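Local atomic coordinates of apoptosis regulator Bcl-2 homolog (Canarypox virus, PDB entry 5WOS), a protein that inhibits apoptosis of the host cell and interacts with BAK1, BAX and other BH3-containing proteins, probably preventing BAK1 and BAX activation. Residues N44-I47 with I48-M52; K107-K110 with E111-R114. All coordinates share one frame; numbering follows the deposited sequence.

Contact 1. Residues N44-I47 with I48-M52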
loop_
_atom_site.group_PDB
_atom_site.type_symbol
_atom_site.label_atom_id
_atom_site.label_comp_id
_atom_site.label_asym_id
_atom_site.label_seq_id
_atom_site.Cartn_x
_atom_site.Cartn_y
_atom_site.Cartn_z
ATOM N N ASN A 44 -2.934 7.735 15.703
ATOM C CA ASN A 44 -1.564 7.312 15.982
ATOM C C ASN A 44 -1.046 6.371 14.900
ATOM O O ASN A 44 0.086 6.519 14.424
ATOM C CB ASN A 44 -1.486 6.655 17.359
ATOM C CG ASN A 44 -1.355 7.669 18.473
ATOM O OD1 ASN A 44 -0.676 8.687 18.324
ATOM N ND2 ASN A 44 -2.013 7.404 19.596
ATOM N N THR A 45 -1.858 5.391 14.498
ATOM C CA THR A 45 -1.454 4.518 13.401
ATOM C C THR A 45 -1.196 5.319 12.132
ATOM O O THR A 45 -0.201 5.089 11.434
ATOM C CB THR A 45 -2.523 3.453 13.146
ATOM O OG1 THR A 45 -2.674 2.631 14.308
ATOM C CG2 THR A 45 -2.136 2.573 11.968
ATOM N N TYR A 46 -2.079 6.266 11.816
ATOM C CA TYR A 46 -1.959 6.987 10.554
ATOM C C TYR A 46 -0.620 7.704 10.458
ATOM O O TYR A 46 0.035 7.669 9.410
ATOM C CB TYR A 46 -3.114 7.977 10.398
ATOM C CG TYR A 46 -3.105 8.694 9.069
ATOM C CD1 TYR A 46 -3.411 8.020 7.902
ATOM C CD2 TYR A 46 -2.792 10.046 8.982
ATOM C CE1 TYR A 46 -3.400 8.657 6.689
ATOM C CE2 TYR A 46 -2.784 10.693 7.766
ATOM C CZ TYR A 46 -3.086 9.990 6.623
ATOM O OH TYR A 46 -3.082 10.616 5.401
ATOM N N ILE A 47 -0.191 8.351 11.542
ATOM C CA ILE A 47 1.091 9.050 11.530
ATOM C C ILE A 47 2.229 8.070 11.274
ATOM O O ILE A 47 3.134 8.338 10.475
ATOM C CB ILE A 47 1.284 9.827 12.847
ATOM C CG1 ILE A 47 0.750 11.257 12.709
ATOM C CG2 ILE A 47 2.755 9.885 13.256
ATOM C CD1 ILE A 47 -0.728 11.347 12.396
ATOM N N ILE A 48 2.199 6.915 11.937
ATOM C CA ILE A 48 3.262 5.930 11.750
ATOM C C ILE A 48 3.269 5.423 10.312
ATOM O O ILE A 48 4.300 5.455 9.630
ATOM C CB ILE A 48 3.109 4.782 12.764
ATOM C CG1 ILE A 48 3.420 5.299 14.170
ATOM C CG2 ILE A 48 4.037 3.621 12.410
ATOM C CD1 ILE A 48 3.194 4.285 15.288
ATOM N N VAL A 49 2.120 4.946 9.827
ATOM C CA VAL A 49 2.060 4.428 8.462
ATOM C C VAL A 49 2.331 5.539 7.454
ATOM O O VAL A 49 2.983 5.317 6.429
ATOM C CB VAL A 49 0.702 3.750 8.204
ATOM C CG1 VAL A 49 0.605 3.286 6.755
ATOM C CG2 VAL A 49 0.513 2.568 9.145
ATOM N N LYS A 50 1.837 6.750 7.720
ATOM C CA LYS A 50 2.080 7.855 6.798
ATOM C C LYS A 50 3.572 8.111 6.637
ATOM O O LYS A 50 4.056 8.338 5.521
ATOM C CB LYS A 50 1.369 9.119 7.289
ATOM C CG LYS A 50 1.435 10.294 6.318
ATOM C CD LYS A 50 0.626 11.493 6.814
ATOM C CE LYS A 50 1.167 12.054 8.119
ATOM N NZ LYS A 50 2.605 12.444 8.007
ATOM N N ASN A 51 4.323 8.073 7.739
ATOM C CA ASN A 51 5.759 8.321 7.663
ATOM C C ASN A 51 6.490 7.141 7.041
ATOM O O ASN A 51 7.409 7.329 6.234
ATOM C CB ASN A 51 6.314 8.617 9.055
ATOM C CG ASN A 51 5.918 9.988 9.557
ATOM O OD1 ASN A 51 5.802 10.939 8.783
ATOM N ND2 ASN A 51 5.706 10.096 10.857
ATOM N N MET A 52 6.100 5.918 7.403
ATOM C CA MET A 52 6.731 4.736 6.824
ATOM C C MET A 52 6.665 4.770 5.302
ATOM O O MET A 52 7.663 4.509 4.619
ATOM C CB MET A 52 6.061 3.473 7.357
ATOM C CG MET A 52 6.377 3.162 8.805
ATOM S SD MET A 52 5.572 1.647 9.339
ATOM C CE MET A 52 6.313 1.418 10.952
#
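The ring of Tyr-46 and the aliphatic chain of Lys-50, one helical turn apart, carry this contact. Lys-50 CB lies over one face of the ring, and further along the chain CD comes 3.6 Å from Tyr-46 CE2. Tyr-46 reaches there because CG stands anti to the backbone N (chi1 -176°), which swings the ring along the helix towards the next turn. The hydroxyl ends outside the pair: it is hydrogen-bonded to Glu-29 of helix 14-32, whose side chain Lys-50 also touches, and Tyr-26 of that helix packs on both residues. A second flat group, the Asn-51 amide, runs alongside Ile-47, with ND2 3.8 Å from Ile-47 CG2. On another side of the helix the methyl groups of Thr-45 and Val-49 point the same way, CG2 to CG2 at 3.9 Å, in a buried position.

Beneath these pairs run helical i to i+4 bonds. Val-49 N donates to Thr-45 O at 2.8 Å, with a nearly straight N-H...O angle of 175°, whereas Ile-48 N reaches Asn-44 O at a longer 3.3 Å. Asn-51 N bonds Ile-47 O at 3.0 Å.

The i, i+4 pairs are ordinary alpha-helix geometry; here, at the start of helix 43-69, Thr-45 meets Ile-22 and Val-49 meets Ile-96, setting the helix against helices 14-32 and 92-112, while Met-52 packs on an aromatic side chain of the bound peptide, within the helical bundle of the Bcl-2 fold.

Contact 2. Residues K107-K110 with E111-R114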
loop_
_atom_site.group_PDB
_atom_site.type_symbol
_atom_site.label_atom_id
_atom_site.label_comp_id
_atom_site.label_asym_id
_atom_site.label_seq_id
_atom_site.Cartn_x
_atom_site.Cartn_y
_atom_site.Cartn_z
ATOM N N LYS A 107 -1.469 8.355 -7.434
ATOM C CA LYS A 107 -1.078 9.681 -7.898
ATOM C C LYS A 107 -0.820 9.674 -9.399
ATOM O O LYS A 107 -1.226 10.598 -10.112
ATOM C CB LYS A 107 0.165 10.162 -7.147
ATOM C CG LYS A 107 0.153 11.649 -6.782
ATOM C CD LYS A 107 1.561 12.231 -6.778
ATOM C CE LYS A 107 1.685 13.428 -5.847
ATOM N NZ LYS A 107 0.708 14.503 -6.167
ATOM N N VAL A 108 -0.171 8.621 -9.903
ATOM C CA VAL A 108 0.191 8.567 -11.317
ATOM C C VAL A 108 -1.059 8.542 -12.186
ATOM O O VAL A 108 -1.163 9.279 -13.175
ATOM C CB VAL A 108 1.101 7.356 -11.587
ATOM C CG1 VAL A 108 1.127 7.004 -13.077
ATOM C CG2 VAL A 108 2.507 7.654 -11.090
ATOM N N PHE A 109 -2.031 7.701 -11.828
ATOM C CA PHE A 109 -3.297 7.707 -12.550
ATOM C C PHE A 109 -4.064 9.001 -12.330
ATOM O O PHE A 109 -4.899 9.367 -13.164
ATOM C CB PHE A 109 -4.162 6.519 -12.125
ATOM C CG PHE A 109 -3.836 5.238 -12.837
ATOM C CD1 PHE A 109 -3.654 5.215 -14.207
ATOM C CD2 PHE A 109 -3.725 4.052 -12.133
ATOM C CE1 PHE A 109 -3.363 4.039 -14.859
ATOM C CE2 PHE A 109 -3.433 2.875 -12.781
ATOM C CZ PHE A 109 -3.256 2.869 -14.147
ATOM N N LYS A 110 -3.801 9.696 -11.227
ATOM C CA LYS A 110 -4.467 10.966 -10.974
ATOM C C LYS A 110 -3.903 12.057 -11.872
ATOM O O LYS A 110 -4.654 12.834 -12.471
ATOM C CB LYS A 110 -4.310 11.342 -9.502
ATOM C CG LYS A 110 -4.890 12.694 -9.136
ATOM C CD LYS A 110 -4.672 12.981 -7.672
ATOM C CE LYS A 110 -5.253 14.324 -7.268
ATOM N NZ LYS A 110 -4.617 15.449 -8.005
ATOM N N GLU A 111 -2.572 12.126 -11.981
ATOM C CA GLU A 111 -1.955 13.124 -12.846
ATOM C C GLU A 111 -2.191 12.798 -14.312
ATOM O O GLU A 111 -2.207 13.707 -15.151
ATOM C CB GLU A 111 -0.459 13.233 -12.542
ATOM C CG GLU A 111 -0.157 13.283 -11.049
ATOM C CD GLU A 111 1.096 14.066 -10.706
ATOM O OE1 GLU A 111 2.198 13.591 -11.047
ATOM O OE2 GLU A 111 0.981 15.156 -10.093
ATOM N N LYS A 112 -2.375 11.517 -14.640
ATOM C CA LYS A 112 -2.823 11.163 -15.983
ATOM C C LYS A 112 -4.210 11.720 -16.270
ATOM O O LYS A 112 -4.553 11.945 -17.435
ATOM C CB LYS A 112 -2.791 9.647 -16.167
ATOM C CG LYS A 112 -1.443 9.150 -16.656
ATOM C CD LYS A 112 -1.431 7.648 -16.887
ATOM C CE LYS A 112 -0.263 7.243 -17.773
ATOM N NZ LYS A 112 0.931 8.124 -17.598
ATOM N N GLY A 113 -5.022 11.928 -15.234
ATOM C CA GLY A 113 -6.037 12.967 -15.236
ATOM C C GLY A 113 -7.454 12.536 -14.904
ATOM O O GLY A 113 -8.262 13.392 -14.521
ATOM N N ARG A 114 -7.803 11.259 -15.028
ATOM C CA ARG A 114 -9.187 10.831 -14.860
ATOM C C ARG A 114 -9.321 9.909 -13.659
ATOM O O ARG A 114 -8.584 8.926 -13.523
ATOM C CB ARG A 114 -9.717 10.199 -16.141
ATOM C CG ARG A 114 -10.003 11.291 -17.170
ATOM C CD ARG A 114 -9.506 10.962 -18.569
ATOM N NE ARG A 114 -9.062 12.151 -19.296
ATOM C CZ ARG A 114 -8.513 12.116 -20.507
ATOM N NH1 ARG A 114 -8.346 10.955 -21.127
ATOM N NH2 ARG A 114 -8.128 13.241 -21.096
#
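The side chains of Lys-107 and Glu-111, one turn apart, cross at a slant, and their charged ends supply the first kind of interaction: a long salt bridge, with NZ of Lys-107 4.0 Å from OE2 of Glu-111. The ammonium has a second partner, a weak hydrogen bond to the backbone O of Cys-31.

Apolar contact is modest. Phe-109 CD1 lies 4.2 Å from Lys-112 CD, the chain meeting the ring obliquely.

Backbone hydrogen bonds form the third group. Glu-111 N gives a 2.8 Å bond to Lys-107 O, and the same carbonyl O also lies 3.0 Å from Glu-111 CG, which stands anti to its own carbonyl carbon (chi1 -45°). Lys-112 N makes a bond of 2.9 Å to Val-108 O. In the last, Gly-113 N to Phe-109 O, the distance stretches to 3.3 Å and the donor rises 42° out of the carbonyl plane. The helix is ending here: Gly-113 is the first residue to leave helical angles, with a positive phi of 127°, a backbone conformation open to glycine because it carries no side chain.

This exposed terminus of helix 92-112 rests on helix 14-32 through Lys-107 on Tyr-30 and Lys-110 on Cys-31, while Phe-109 turns to the loop residues Ile-74 and Val-117.

Overall arrangement
From the N terminus, helix 14-32 comes first and serves both contacts: Tyr-26 and Glu-29 meet contact 1, Tyr-30 and Cys-31 meet contact 2. Contact 1 then occupies the opening turns of helix 43-69, and contact 2 the last turn of helix 92-112 and the two residues that follow it. Each is local and closes no loop; they follow in series, neither nesting nor crossing. Their centres stand 24 Å apart and their nearest atoms about 13 Å, so they do not touch. Helix 92-112 nevertheless joins them, because its early residue Ile-96 packs against contact 1 while its far end forms contact 2. Each contact is thus short-range, while its outward side chains meet neighbouring helices of the bundle.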